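Local coordinates for flocculation protein FLO11 (Saccharomyces cerevisiae, PDB 4UYT), which mediates homotypic adhesion between yeast cells through its N-terminal fibronectin type III-like domain, supporting flocculation, invasive growth and biofilm formation, at residues Val36-Trp41 with Gln48-Val53; Ile70-Pro75 with Phe101-Thr106; Leu146-Asn151 with Thr161-Phe166; Lys56-Leu61 with Asn93-Thr98; Tyr63-Lys68 with Tyr82-Asn87. All coordinates share one frame; numbering follows the deposited sequence. Where two conformers were deposited one is given.

Contacts 1, 2 and 4 all use the four-stranded antiparallel sheet: contact 1 is its hairpin of strands 32-43 and 46-55, while contacts 2 and 4 attach loops to the two ends of strand 96-104, their centres about 24 Å apart. Contacts 3 and 5 both reach the five-stranded sheet, contact 3 at the end of its outermost strand 143-147 and contact 5 between strands 64-70 and 79-83. Contact 3 is the most buried, and a carbonyl, a carboxylate and backbone amides carry it; contact 5 joins a buried leucine-tyrosine core to exposed aromatic rings. Contact 1 divides its chemistry by sheet face. Contact 4 relies on side-chain amides and a hydroxyl, contact 2 on glycine and proline against a tyrosine.

Contact 1 (Val36-Trp41 with Gln48-Val53); sequences VTSVSW and QITIHV. With NA (sodium ion), chain G.
Val39 and Ile49 lie side by side and point the same way, CG2 of Val39 meeting CG2 of Ile49 at 3.9 Å. Both methyls stand anti to their own carbonyl carbons. On the same face Val36 crosses Ile51 at a slant, and its CG2 approaches CG2 of Ile51 at 4.1 Å; Phe166 and Trp168 of strand 166-169 pack on this apolar side. The opposite face carries Ser38, Ser40, Gln48 and Thr50. There Ser38 OG, set between its backbone N and carbonyl carbon (chi1 59°), binds a sodium ion at 2.9 Å. Gln48 O and a water also coordinate the ion, and that water donates to Gln48 OE1, tying the extended glutamine chain to the site. The two segments form an antiparallel beta hairpin, their axes 168° apart, with a beta bulge between the Val36-Ile51 and Ser38-Thr50 pairs. Thr37 N donates to Thr50 O at 2.9 Å, and Thr50 N to Ser38 O; Ser40 and Gln48 exchange a reciprocal pair of backbone bonds. Gln48 O thus serves both the Ser40 amide and the metal. At the bulge the Thr37 side chain slants across two neighbours: its OG1 is 3.5 Å from Thr50 CG2, whereas its CG2 touches His52 CB at 3.9 Å. The polar ends of Thr50 and His52 turn to the next strand, where Thr100 and Asp96 bond them.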
# COMPACT_ATOMS: atom_id res chain seq x y z
N VAL A 36 1.88 -1.91 7.27
CA VAL A 36 2.77 -0.74 7.44
C VAL A 36 3.73 -1.13 8.55
O VAL A 36 3.34 -1.29 9.70
CB VAL A 36 1.99 0.54 7.77
CG1 VAL A 36 2.98 1.68 8.03
CG2 VAL A 36 1.01 0.90 6.66
N THR A 37 4.99 -1.35 8.18
CA THR A 37 5.96 -1.92 9.08
C THR A 37 6.84 -0.91 9.82
O THR A 37 7.43 -1.26 10.83
CB THR A 37 6.84 -2.92 8.34
OG1 THR A 37 7.54 -2.25 7.30
CG2 THR A 37 6.00 -4.07 7.76
N SER A 38 6.96 0.31 9.33
CA SER A 38 7.62 1.37 10.08
C SER A 38 7.06 2.70 9.64
O SER A 38 6.66 2.88 8.49
CB SER A 38 9.15 1.37 9.90
OG SER A 38 9.50 1.53 8.56
N VAL A 39 7.12 3.63 10.58
CA VAL A 39 6.70 5.00 10.39
C VAL A 39 7.68 5.87 11.14
O VAL A 39 7.92 5.67 12.32
CB VAL A 39 5.27 5.23 10.92
CG1 VAL A 39 4.92 6.72 10.86
CG2 VAL A 39 4.22 4.40 10.18
N SER A 40 8.23 6.88 10.46
CA SER A 40 9.10 7.87 11.07
C SER A 40 8.62 9.25 10.70
O SER A 40 8.41 9.58 9.53
CB SER A 40 10.53 7.68 10.56
OG SER A 40 11.44 8.62 11.06
N TRP A 41 8.51 10.10 11.70
CA TRP A 41 8.19 11.51 11.45
C TRP A 41 9.42 12.22 10.92
O TRP A 41 10.50 12.15 11.55
CB TRP A 41 7.73 12.14 12.75
CG TRP A 41 7.38 13.60 12.64
CD1 TRP A 41 6.52 14.17 11.74
CD2 TRP A 41 7.90 14.65 13.44
NE1 TRP A 41 6.49 15.49 11.94
CE2 TRP A 41 7.32 15.86 12.98
CE3 TRP A 41 8.79 14.65 14.50
CZ2 TRP A 41 7.51 17.07 13.62
CZ3 TRP A 41 9.00 15.92 15.14
CH2 TRP A 41 8.37 17.08 14.69
N GLN A 48 7.78 9.28 6.84
CA GLN A 48 8.35 8.28 5.97
C GLN A 48 7.85 6.92 6.44
O GLN A 48 8.07 6.55 7.59
CB GLN A 48 9.87 8.35 6.02
CG GLN A 48 10.52 7.40 5.04
CD GLN A 48 11.99 7.64 4.93
OE1 GLN A 48 12.72 7.41 5.87
NE2 GLN A 48 12.44 8.10 3.78
N ILE A 49 7.11 6.22 5.58
CA ILE A 49 6.51 4.95 5.93
C ILE A 49 7.04 3.85 5.04
O ILE A 49 7.43 4.12 3.90
CB ILE A 49 4.96 5.01 5.88
CG1 ILE A 49 4.38 5.03 4.47
CG2 ILE A 49 4.50 6.21 6.69
CD1 ILE A 49 2.87 4.92 4.43
N THR A 50 7.03 2.64 5.58
CA THR A 50 7.40 1.48 4.82
C THR A 50 6.19 0.52 4.84
O THR A 50 5.64 0.24 5.89
CB THR A 50 8.63 0.81 5.42
OG1 THR A 50 9.71 1.75 5.37
CG2 THR A 50 9.02 -0.43 4.64
N ILE A 51 5.87 0.01 3.67
CA ILE A 51 4.83 -0.97 3.50
C ILE A 51 5.42 -2.30 3.06
O ILE A 51 6.46 -2.32 2.39
CB ILE A 51 3.71 -0.50 2.53
CG1 ILE A 51 4.22 -0.31 1.10
CG2 ILE A 51 3.05 0.75 3.08
CD1 ILE A 51 3.14 -0.03 0.07
N HIS A 52 4.72 -3.39 3.40
CA HIS A 52 5.05 -4.72 2.98
C HIS A 52 3.80 -5.33 2.39
O HIS A 52 2.79 -5.48 3.10
CB HIS A 52 5.55 -5.55 4.16
CG HIS A 52 5.97 -6.94 3.82
ND1 HIS A 52 6.05 -7.94 4.75
CD2 HIS A 52 6.36 -7.48 2.64
CE1 HIS A 52 6.48 -9.04 4.16
NE2 HIS A 52 6.67 -8.78 2.88
N VAL A 53 3.83 -5.68 1.12
CA VAL A 53 2.71 -6.23 0.38
C VAL A 53 3.02 -7.66 -0.00
O VAL A 53 4.09 -7.93 -0.50
CB VAL A 53 2.41 -5.38 -0.88
CG1 VAL A 53 1.31 -5.98 -1.71
CG2 VAL A 53 2.04 -3.97 -0.45
NA NA G . 9.73 4.23 7.67
O HOH W 1 11.97 5.06 7.39

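Contact 2 (Ile70-Pro75 with Phe101-Thr106); sequences IGVTGP and FEVYAT
Gly74 lies against the Tyr104 ring, its CA 3.5 Å from the ring centroid and 16° off the normal, a CH-pi contact over one face. The contact fastens the loop between strands 64-70 and 79-83, which belong to the five-stranded sheet, to the end of strand 96-104 in the four-stranded sheet. The touching backbones run 87° apart, and one straight hydrogen bond joins them, Tyr104 N to Thr73 O at 2.8 Å. Packing is tight around Gly74, whose C lies 3.4 Å from Tyr104 CE2. Inward, Val72 CG1, anti to its backbone N (chi1 176°), reaches Val103 CG1 and Phe101 CD2, both at 4.2 Å; Phe119 and Pro117 add to this buried side. The outer side is more exposed. There Pro75 crosses the Glu102 side chain at about a right angle, with CG 3.5 Å from OE1, and its CD meets Tyr104 CE1 at 3.6 Å. Tyr104 OH ends 3.3 Å from Pro75 CA.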
# COMPACT_ATOMS: atom_id res chain seq x y z
N ILE A 70 -0.21 5.06 -6.41
CA ILE A 70 -0.86 6.25 -6.91
C ILE A 70 -1.80 6.81 -5.87
O ILE A 70 -2.13 6.17 -4.87
CB ILE A 70 -1.66 5.93 -8.21
CG1 ILE A 70 -2.74 4.86 -7.99
CG2 ILE A 70 -0.70 5.54 -9.33
CD1 ILE A 70 -3.64 4.64 -9.18
N GLY A 71 -2.23 8.04 -6.10
CA GLY A 71 -3.14 8.68 -5.18
C GLY A 71 -2.52 8.99 -3.84
O GLY A 71 -3.22 9.05 -2.85
N VAL A 72 -1.20 9.22 -3.80
CA VAL A 72 -0.53 9.46 -2.54
C VAL A 72 -0.66 10.94 -2.18
O VAL A 72 -0.42 11.83 -2.99
CB VAL A 72 0.97 9.11 -2.61
CG1 VAL A 72 1.67 9.45 -1.31
CG2 VAL A 72 1.13 7.63 -2.91
N THR A 73 -1.07 11.19 -0.94
CA THR A 73 -1.05 12.52 -0.38
C THR A 73 0.30 12.67 0.30
O THR A 73 0.53 12.12 1.38
CB THR A 73 -2.20 12.71 0.61
OG1 THR A 73 -3.44 12.50 -0.07
CG2 THR A 73 -2.15 14.08 1.23
N GLY A 74 1.22 13.37 -0.35
CA GLY A 74 2.61 13.44 0.09
C GLY A 74 3.42 14.24 -0.93
O GLY A 74 2.85 14.78 -1.88
N PRO A 75 4.73 14.31 -0.75
CA PRO A 75 5.56 15.10 -1.65
C PRO A 75 5.49 14.62 -3.08
O PRO A 75 5.63 15.42 -3.99
CB PRO A 75 6.97 14.98 -1.04
CG PRO A 75 6.74 14.61 0.41
CD PRO A 75 5.48 13.81 0.40
N PHE A 101 8.14 5.51 1.33
CA PHE A 101 7.76 6.77 0.69
C PHE A 101 7.19 7.66 1.76
O PHE A 101 6.96 7.24 2.88
CB PHE A 101 6.80 6.57 -0.48
CG PHE A 101 5.51 5.87 -0.10
CD1 PHE A 101 5.44 4.48 -0.01
CD2 PHE A 101 4.36 6.60 0.13
CE1 PHE A 101 4.27 3.85 0.34
CE2 PHE A 101 3.17 5.95 0.45
CZ PHE A 101 3.14 4.58 0.56
N GLU A 102 6.99 8.94 1.40
CA GLU A 102 6.50 9.93 2.34
C GLU A 102 5.01 10.23 2.10
O GLU A 102 4.51 10.30 0.98
CB GLU A 102 7.33 11.20 2.28
CG GLU A 102 8.72 11.00 2.85
CD GLU A 102 9.59 12.23 2.72
OE1 GLU A 102 9.53 12.95 1.71
OE2 GLU A 102 10.38 12.48 3.61
N VAL A 103 4.33 10.47 3.23
CA VAL A 103 2.94 10.86 3.23
C VAL A 103 2.77 12.06 4.14
O VAL A 103 3.52 12.24 5.09
CB VAL A 103 2.00 9.72 3.68
CG1 VAL A 103 2.10 8.54 2.74
CG2 VAL A 103 2.29 9.30 5.12
N TYR A 104 1.72 12.83 3.87
CA TYR A 104 1.26 13.84 4.79
C TYR A 104 0.05 13.25 5.52
O TYR A 104 -0.97 12.94 4.90
CB TYR A 104 0.83 15.11 4.06
CG TYR A 104 1.82 15.70 3.09
CD1 TYR A 104 3.17 15.82 3.38
CD2 TYR A 104 1.36 16.20 1.86
CE1 TYR A 104 4.06 16.40 2.49
CE2 TYR A 104 2.25 16.77 0.96
CZ TYR A 104 3.58 16.87 1.28
OH TYR A 104 4.42 17.45 0.36
N ALA A 105 0.19 13.04 6.82
CA ALA A 105 -0.89 12.39 7.63
C ALA A 105 -1.41 13.42 8.58
O ALA A 105 -0.68 13.88 9.46
CB ALA A 105 -0.35 11.17 8.37
N THR A 106 -2.65 13.83 8.38
CA THR A 106 -3.21 14.93 9.10
C THR A 106 -4.61 14.68 9.69
O THR A 106 -5.00 15.45 10.53
CB THR A 106 -3.27 16.21 8.25
OG1 THR A 106 -4.13 15.93 7.15
CG2 THR A 106 -1.89 16.62 7.78

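Contact 3 (Leu146-Asn151 with Thr161-Phe166); sequences LSTGCN and TDFPGF
Ser147 O accepts two backbone N-H groups, Asp162 N at 2.9 Å and Phe163 N at 3.0 Å. The Phe163 donor lies in the carbonyl plane; that of Asp162 is tilted 21° from it. The Asp162 side chain returns the grip: its CG stands anti to the carbonyl carbon (chi1 -52°), and OD2 takes the Ser147 amide on its anti lone pair at 2.9 Å, with 165° at the hydrogen. Farther along, Gly149 N donates to Phe163 O. These bonds, with a single bridge between Thr148 and Phe163, lay the loop that leads into strand 166-169 along the end of strand 143-147, an edge strand of the five-stranded sheet of the fibronectin type III-like domain. Cys150 is disulfide-bonded to Cys15. Beside these bonds, Leu146 slants across Phe163 with CD1 3.6 Å from CZ, while Thr148 CG2 sits at the edge of that ring, near its plane. The other Leu146 methyl, CD2, packs 3.6 Å from Asp162 CG, and the two side chains cross at about a right angle.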
# COMPACT_ATOMS: atom_id res chain seq x y z
N LEU A 146 -5.43 -1.86 -6.15
CA LEU A 146 -5.77 -2.25 -4.78
C LEU A 146 -5.67 -1.01 -3.92
O LEU A 146 -4.66 -0.32 -3.90
CB LEU A 146 -4.82 -3.30 -4.26
CG LEU A 146 -4.84 -4.61 -5.05
CD1 LEU A 146 -3.91 -5.62 -4.40
CD2 LEU A 146 -6.24 -5.19 -5.22
N SER A 147 -6.74 -0.76 -3.18
CA SER A 147 -6.84 0.45 -2.40
C SER A 147 -6.77 0.20 -0.90
O SER A 147 -7.19 -0.85 -0.42
CB SER A 147 -8.15 1.14 -2.72
OG SER A 147 -9.22 0.31 -2.31
N THR A 148 -6.30 1.21 -0.16
CA THR A 148 -6.30 1.14 1.29
C THR A 148 -7.48 1.91 1.86
O THR A 148 -7.97 2.87 1.27
CB THR A 148 -5.00 1.73 1.91
OG1 THR A 148 -4.93 3.15 1.69
CG2 THR A 148 -3.76 1.13 1.33
N GLY A 149 -7.86 1.54 3.08
CA GLY A 149 -8.69 2.38 3.88
C GLY A 149 -9.68 1.64 4.76
O GLY A 149 -10.05 0.48 4.50
N CYS A 150 -10.12 2.35 5.79
CA CYS A 150 -11.12 1.86 6.74
C CYS A 150 -12.47 2.55 6.60
O CYS A 150 -13.37 2.22 7.35
CB CYS A 150 -10.61 2.07 8.17
SG CYS A 150 -9.19 1.09 8.63
N ASN A 151 -12.60 3.46 5.66
CA ASN A 151 -13.75 4.33 5.50
C ASN A 151 -14.70 3.97 4.38
O ASN A 151 -15.51 4.80 3.99
CB ASN A 151 -13.22 5.78 5.25
CG ASN A 151 -12.13 5.87 4.13
OD1 ASN A 151 -11.50 4.85 3.70
ND2 ASN A 151 -11.87 7.12 3.69
N THR A 161 -12.56 -1.43 0.12
CA THR A 161 -11.11 -1.33 -0.12
C THR A 161 -10.53 -2.74 0.01
O THR A 161 -11.18 -3.69 0.46
CB THR A 161 -10.39 -0.43 0.91
OG1 THR A 161 -10.40 -1.11 2.16
CG2 THR A 161 -11.06 0.92 0.99
N ASP A 162 -9.28 -2.86 -0.41
CA ASP A 162 -8.56 -4.11 -0.42
C ASP A 162 -7.61 -4.31 0.75
O ASP A 162 -7.24 -5.46 1.05
CB ASP A 162 -7.82 -4.21 -1.74
CG ASP A 162 -8.77 -3.97 -2.90
OD1 ASP A 162 -9.66 -4.84 -3.10
OD2 ASP A 162 -8.67 -2.89 -3.50
N PHE A 163 -7.21 -3.21 1.37
CA PHE A 163 -6.25 -3.23 2.44
C PHE A 163 -6.74 -2.30 3.55
O PHE A 163 -7.38 -1.30 3.24
CB PHE A 163 -4.91 -2.63 1.99
CG PHE A 163 -4.24 -3.30 0.83
CD1 PHE A 163 -4.02 -4.67 0.82
CD2 PHE A 163 -3.71 -2.53 -0.19
CE1 PHE A 163 -3.29 -5.23 -0.20
CE2 PHE A 163 -2.97 -3.09 -1.20
CZ PHE A 163 -2.78 -4.44 -1.21
N PRO A 164 -6.42 -2.61 4.80
CA PRO A 164 -6.78 -1.71 5.88
C PRO A 164 -6.11 -0.35 5.77
O PRO A 164 -5.04 -0.18 5.19
CB PRO A 164 -6.29 -2.44 7.15
CG PRO A 164 -5.31 -3.47 6.68
CD PRO A 164 -5.66 -3.78 5.28
N GLY A 165 -6.77 0.64 6.35
CA GLY A 165 -6.08 1.85 6.77
C GLY A 165 -5.33 1.65 8.08
O GLY A 165 -5.56 0.67 8.81
N PHE A 166 -4.42 2.58 8.37
CA PHE A 166 -3.54 2.54 9.52
C PHE A 166 -3.48 3.89 10.15
O PHE A 166 -3.70 4.92 9.49
CB PHE A 166 -2.12 2.11 9.11
CG PHE A 166 -2.05 0.68 8.71
CD1 PHE A 166 -2.40 0.29 7.42
CD2 PHE A 166 -1.60 -0.29 9.61
CE1 PHE A 166 -2.36 -1.05 7.08
CE2 PHE A 166 -1.55 -1.63 9.25
CZ PHE A 166 -1.92 -1.99 7.99

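Contact 4 (Lys56-Leu61 with Asn93-Thr98); sequences KENIDL and NPTDFT
Asn58 and Asn93 both carry CG anti to the backbone N (chi1 -172° and -179°), and their side-chain amides meet with planes 74° apart. Asn93 ND2 donates to Asn58 OD1 at 3.1 Å; the donor lies in the Asn58 carbonyl plane, although the bond is bent at the hydrogen. Thr95 OG1 sits between its backbone N and carbonyl carbon, where it accepts the Ile59 amide N in a nearly straight bond of 3.0 Å. The same hydroxyl gives its proton to Asn93 OD1 at 2.8 Å, in the carbonyl plane and on a lone pair. Asn93 OD1 also receives Thr95 N, from above its carbonyl plane, which makes an Asx turn; it starts the type I beta turn Asn93-Asp96 that leads into strand 96-104. A water donates to Asn58 OD1 on the exposed side. Inward, Thr95 CG2 lies 3.7 Å from Ile59 CB and 3.4 Å from Glu57 O, while Pro94 CD packs against Ile59 O at 3.4 Å and Leu61 CD1 at 4.0 Å. Tyr125 of strand 120-125 touches Ile59, Pro94 and Thr95. The donor directions form a chain of hydrogen bonds: the Ile59 amide donates to Thr95 OG1, which donates to Asn93 OD1, while the amide nitrogen of Asn93 donates to Asn58, so Asn93 and Thr95 together link the Asx turn to the 56-61 loop.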
# COMPACT_ATOMS: atom_id res chain seq x y z
N LYS A 56 -1.16 -13.95 -2.20
CA LYS A 56 -1.46 -15.27 -1.67
C LYS A 56 -0.55 -16.35 -2.25
O LYS A 56 -0.09 -17.25 -1.55
CB LYS A 56 -2.93 -15.63 -1.92
CG LYS A 56 -3.38 -16.91 -1.24
CD LYS A 56 -4.89 -17.00 -1.04
CE LYS A 56 -5.30 -18.27 -0.31
NZ LYS A 56 -6.70 -18.16 0.20
N GLU A 57 -0.35 -16.26 -3.56
CA GLU A 57 0.56 -17.13 -4.28
C GLU A 57 1.69 -16.32 -4.86
O GLU A 57 1.57 -15.10 -5.09
CB GLU A 57 -0.17 -17.83 -5.43
CG GLU A 57 -1.43 -18.60 -5.02
CD GLU A 57 -1.15 -19.78 -4.10
OE1 GLU A 57 -0.02 -20.31 -4.12
OE2 GLU A 57 -2.07 -20.19 -3.36
N ASN A 58 2.80 -17.00 -5.11
CA ASN A 58 3.96 -16.35 -5.67
C ASN A 58 3.80 -16.20 -7.18
O ASN A 58 3.56 -17.17 -7.88
CB ASN A 58 5.22 -17.17 -5.37
CG ASN A 58 6.48 -16.43 -5.78
OD1 ASN A 58 6.67 -15.30 -5.37
ND2 ASN A 58 7.31 -17.04 -6.61
N ILE A 59 3.94 -14.96 -7.66
CA ILE A 59 3.90 -14.65 -9.09
C ILE A 59 5.27 -14.12 -9.49
O ILE A 59 5.76 -13.12 -8.99
CB ILE A 59 2.80 -13.63 -9.42
CG1 ILE A 59 1.45 -14.19 -9.01
CG2 ILE A 59 2.85 -13.25 -10.90
CD1 ILE A 59 0.30 -13.23 -9.25
N ASP A 60 5.89 -14.84 -10.42
CA ASP A 60 7.20 -14.47 -10.89
C ASP A 60 7.23 -13.07 -11.48
O ASP A 60 6.29 -12.63 -12.14
CB ASP A 60 7.68 -15.46 -11.95
CG ASP A 60 9.17 -15.31 -12.24
OD1 ASP A 60 9.96 -15.97 -11.54
OD2 ASP A 60 9.54 -14.53 -13.14
N LEU A 61 8.35 -12.38 -11.26
CA LEU A 61 8.52 -11.03 -11.79
C LEU A 61 8.30 -10.92 -13.31
O LEU A 61 7.92 -9.87 -13.80
CB LEU A 61 9.92 -10.49 -11.42
CG LEU A 61 10.19 -9.02 -11.74
CD1 LEU A 61 9.26 -8.09 -10.98
CD2 LEU A 61 11.65 -8.65 -11.44
N ASN A 93 9.75 -8.81 -6.64
CA ASN A 93 8.71 -9.84 -6.50
C ASN A 93 7.40 -9.08 -6.29
O ASN A 93 7.22 -8.50 -5.25
CB ASN A 93 9.02 -10.76 -5.32
CG ASN A 93 7.99 -11.85 -5.16
OD1 ASN A 93 6.88 -11.76 -5.71
ND2 ASN A 93 8.35 -12.87 -4.39
N PRO A 94 6.49 -9.09 -7.27
CA PRO A 94 5.25 -8.31 -7.15
C PRO A 94 4.30 -8.91 -6.12
O PRO A 94 3.29 -8.30 -5.81
CB PRO A 94 4.66 -8.36 -8.56
CG PRO A 94 5.16 -9.66 -9.10
CD PRO A 94 6.54 -9.83 -8.54
N THR A 95 4.61 -10.11 -5.62
CA THR A 95 3.83 -10.76 -4.59
C THR A 95 4.56 -10.84 -3.24
O THR A 95 4.05 -11.46 -2.32
CB THR A 95 3.33 -12.15 -5.05
OG1 THR A 95 4.41 -12.99 -5.46
CG2 THR A 95 2.37 -11.98 -6.19
N ASP A 96 5.69 -10.14 -3.10
CA ASP A 96 6.33 -9.98 -1.79
C ASP A 96 7.31 -8.83 -1.92
O ASP A 96 8.45 -9.01 -2.33
CB ASP A 96 7.03 -11.26 -1.31
CG ASP A 96 7.40 -11.20 0.15
OD1 ASP A 96 7.53 -10.08 0.68
OD2 ASP A 96 7.54 -12.27 0.76
N PHE A 97 6.85 -7.62 -1.62
CA PHE A 97 7.68 -6.44 -1.80
C PHE A 97 7.46 -5.46 -0.70
O PHE A 97 6.46 -5.49 0.01
CB PHE A 97 7.46 -5.78 -3.17
CG PHE A 97 6.08 -5.18 -3.40
CD1 PHE A 97 5.80 -3.87 -3.05
CD2 PHE A 97 5.05 -5.93 -4.01
CE1 PHE A 97 4.55 -3.32 -3.30
CE2 PHE A 97 3.80 -5.38 -4.26
CZ PHE A 97 3.57 -4.07 -3.90
N THR A 98 8.43 -4.57 -0.58
CA THR A 98 8.35 -3.45 0.30
C THR A 98 8.53 -2.16 -0.49
O THR A 98 9.07 -2.14 -1.58
CB THR A 98 9.41 -3.50 1.43
OG1 THR A 98 10.72 -3.44 0.86
CG2 THR A 98 9.25 -4.73 2.26
O HOH W 2 5.63 -14.35 -2.95

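Contact 5 (Tyr63-Lys68 with Tyr82-Asn87); sequences YLWSLK and YGYNEN
Leu67 and Tyr82 exchange two backbone hydrogen bonds, Leu67 N to Tyr82 O at 2.9 Å and Tyr82 N to Leu67 O at 3.0 Å, the mark of an antiparallel hydrogen-bonded pair. Apolar packing follows on the buried side: Leu64 and Tyr82 pass alongside one another, pointing opposite ways, with Leu64 CD2 3.6 Å from Tyr82 CD2. Leu67 CB lies 4.0 Å from Tyr82 CB. Among the aromatics, Trp65 CG stands anti to its backbone N (chi1 179°); the indole and Tyr84 planes are 24° apart but displaced, sharing little ring area, and Trp65 CZ3 comes within 3.4 Å of Tyr84 CD2. This surface pair is consistent with the domain's aromatic bands. The Asn85 amide stands at 87° to the indole. Water-mediated bonding joins the two tyrosine hydroxyls: one water accepts from both and donates to Leu64 O at 2.8 Å. The segments belong to the hairpin of strands 64-70 and 79-83; across the former, Trp65 and Ser66 both face Glu124 of strand 120-125 in a classic beta bulge.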
# COMPACT_ATOMS: atom_id res chain seq x y z
N TYR A 63 6.02 -11.88 -15.15
CA TYR A 63 4.65 -11.57 -15.53
C TYR A 63 4.30 -10.08 -15.39
O TYR A 63 3.27 -9.65 -15.88
CB TYR A 63 3.67 -12.38 -14.68
CG TYR A 63 3.75 -13.87 -14.84
CD1 TYR A 63 3.19 -14.50 -15.96
CD2 TYR A 63 4.38 -14.67 -13.90
CE1 TYR A 63 3.26 -15.87 -16.12
CE2 TYR A 63 4.45 -16.04 -14.05
CZ TYR A 63 3.89 -16.63 -15.17
OH TYR A 63 3.97 -17.99 -15.31
N LEU A 64 5.14 -9.33 -14.69
CA LEU A 64 4.86 -7.93 -14.36
C LEU A 64 5.31 -6.95 -15.43
O LEU A 64 6.44 -6.99 -15.90
CB LEU A 64 5.54 -7.58 -13.04
CG LEU A 64 5.17 -6.22 -12.45
CD1 LEU A 64 3.73 -6.20 -11.96
CD2 LEU A 64 6.12 -5.87 -11.32
N TRP A 65 4.41 -6.02 -15.80
CA TRP A 65 4.75 -4.91 -16.68
C TRP A 65 5.01 -3.62 -15.88
O TRP A 65 6.02 -2.94 -16.09
CB TRP A 65 3.66 -4.71 -17.74
CG TRP A 65 3.91 -3.57 -18.66
CD1 TRP A 65 3.15 -2.45 -18.77
CD2 TRP A 65 4.99 -3.42 -19.59
NE1 TRP A 65 3.69 -1.61 -19.73
CE2 TRP A 65 4.82 -2.18 -20.24
CE3 TRP A 65 6.09 -4.21 -19.92
CZ2 TRP A 65 5.69 -1.72 -21.23
CZ3 TRP A 65 6.96 -3.75 -20.92
CH2 TRP A 65 6.76 -2.51 -21.54
N SER A 66 4.13 -3.30 -14.94
CA SER A 66 4.33 -2.10 -14.17
C SER A 66 3.63 -2.20 -12.83
O SER A 66 2.62 -2.90 -12.66
CB SER A 66 3.83 -0.88 -14.93
OG SER A 66 2.42 -0.90 -15.08
N LEU A 67 4.18 -1.45 -11.88
CA LEU A 67 3.67 -1.41 -10.51
C LEU A 67 3.97 -0.02 -9.98
O LEU A 67 5.11 0.44 -10.03
CB LEU A 67 4.38 -2.48 -9.68
CG LEU A 67 3.92 -2.58 -8.23
CD1 LEU A 67 2.48 -3.00 -8.14
CD2 LEU A 67 4.81 -3.55 -7.47
N LYS A 68 2.94 0.65 -9.48
CA LYS A 68 3.15 1.97 -8.93
C LYS A 68 2.13 2.24 -7.88
O LYS A 68 0.99 1.75 -7.92
CB LYS A 68 3.12 3.05 -9.99
CG LYS A 68 1.87 3.15 -10.81
CD LYS A 68 1.98 4.36 -11.75
CE LYS A 68 0.87 4.40 -12.75
NZ LYS A 68 1.08 5.59 -13.62
N TYR A 82 7.97 -0.30 -10.32
CA TYR A 82 8.47 -1.10 -11.40
C TYR A 82 7.87 -0.57 -12.68
O TYR A 82 6.67 -0.31 -12.77
CB TYR A 82 8.07 -2.56 -11.23
CG TYR A 82 8.82 -3.50 -12.12
CD1 TYR A 82 10.04 -4.01 -11.71
CD2 TYR A 82 8.31 -3.89 -13.34
CE1 TYR A 82 10.73 -4.92 -12.49
CE2 TYR A 82 8.98 -4.79 -14.13
CZ TYR A 82 10.18 -5.30 -13.70
OH TYR A 82 10.85 -6.21 -14.48
N GLY A 83 8.69 -0.43 -13.69
CA GLY A 83 8.19 -0.11 -14.99
C GLY A 83 9.31 0.07 -15.98
O GLY A 83 10.24 0.85 -15.74
N TYR A 84 9.21 -0.66 -17.07
CA TYR A 84 10.16 -0.53 -18.15
C TYR A 84 10.15 0.88 -18.74
O TYR A 84 11.20 1.49 -19.01
CB TYR A 84 9.85 -1.58 -19.22
CG TYR A 84 10.12 -3.00 -18.78
CD1 TYR A 84 11.39 -3.52 -18.88
CD2 TYR A 84 9.11 -3.81 -18.25
CE1 TYR A 84 11.67 -4.82 -18.50
CE2 TYR A 84 9.38 -5.11 -17.86
CZ TYR A 84 10.66 -5.61 -17.98
OH TYR A 84 10.95 -6.91 -17.61
N ASN A 85 8.95 1.41 -18.96
CA ASN A 85 8.82 2.74 -19.56
C ASN A 85 9.55 3.84 -18.75
O ASN A 85 10.03 4.83 -19.31
CB ASN A 85 7.35 3.12 -19.74
CG ASN A 85 6.64 2.30 -20.80
OD1 ASN A 85 7.26 1.60 -21.60
ND2 ASN A 85 5.33 2.41 -20.83
N GLU A 86 9.57 3.63 -17.43
CA GLU A 86 10.12 4.58 -16.47
C GLU A 86 11.50 4.20 -15.94
O GLU A 86 11.99 4.82 -15.00
CB GLU A 86 9.16 4.74 -15.29
CG GLU A 86 7.80 5.27 -15.69
CD GLU A 86 6.79 4.22 -16.15
OE1 GLU A 86 7.07 3.00 -16.11
OE2 GLU A 86 5.68 4.62 -16.54
N ASN A 87 12.12 3.17 -16.52
CA ASN A 87 13.43 2.71 -16.08
C ASN A 87 13.50 2.48 -14.60
O ASN A 87 14.52 2.83 -13.97
CB ASN A 87 14.53 3.69 -16.52
CG ASN A 87 14.42 4.06 -17.97
OD1 ASN A 87 14.24 5.25 -18.33
ND2 ASN A 87 14.45 3.06 -18.82
O HOH W 3 9.00 -8.02 -15.66
O HOH W 4 3.72 6.15 -14.21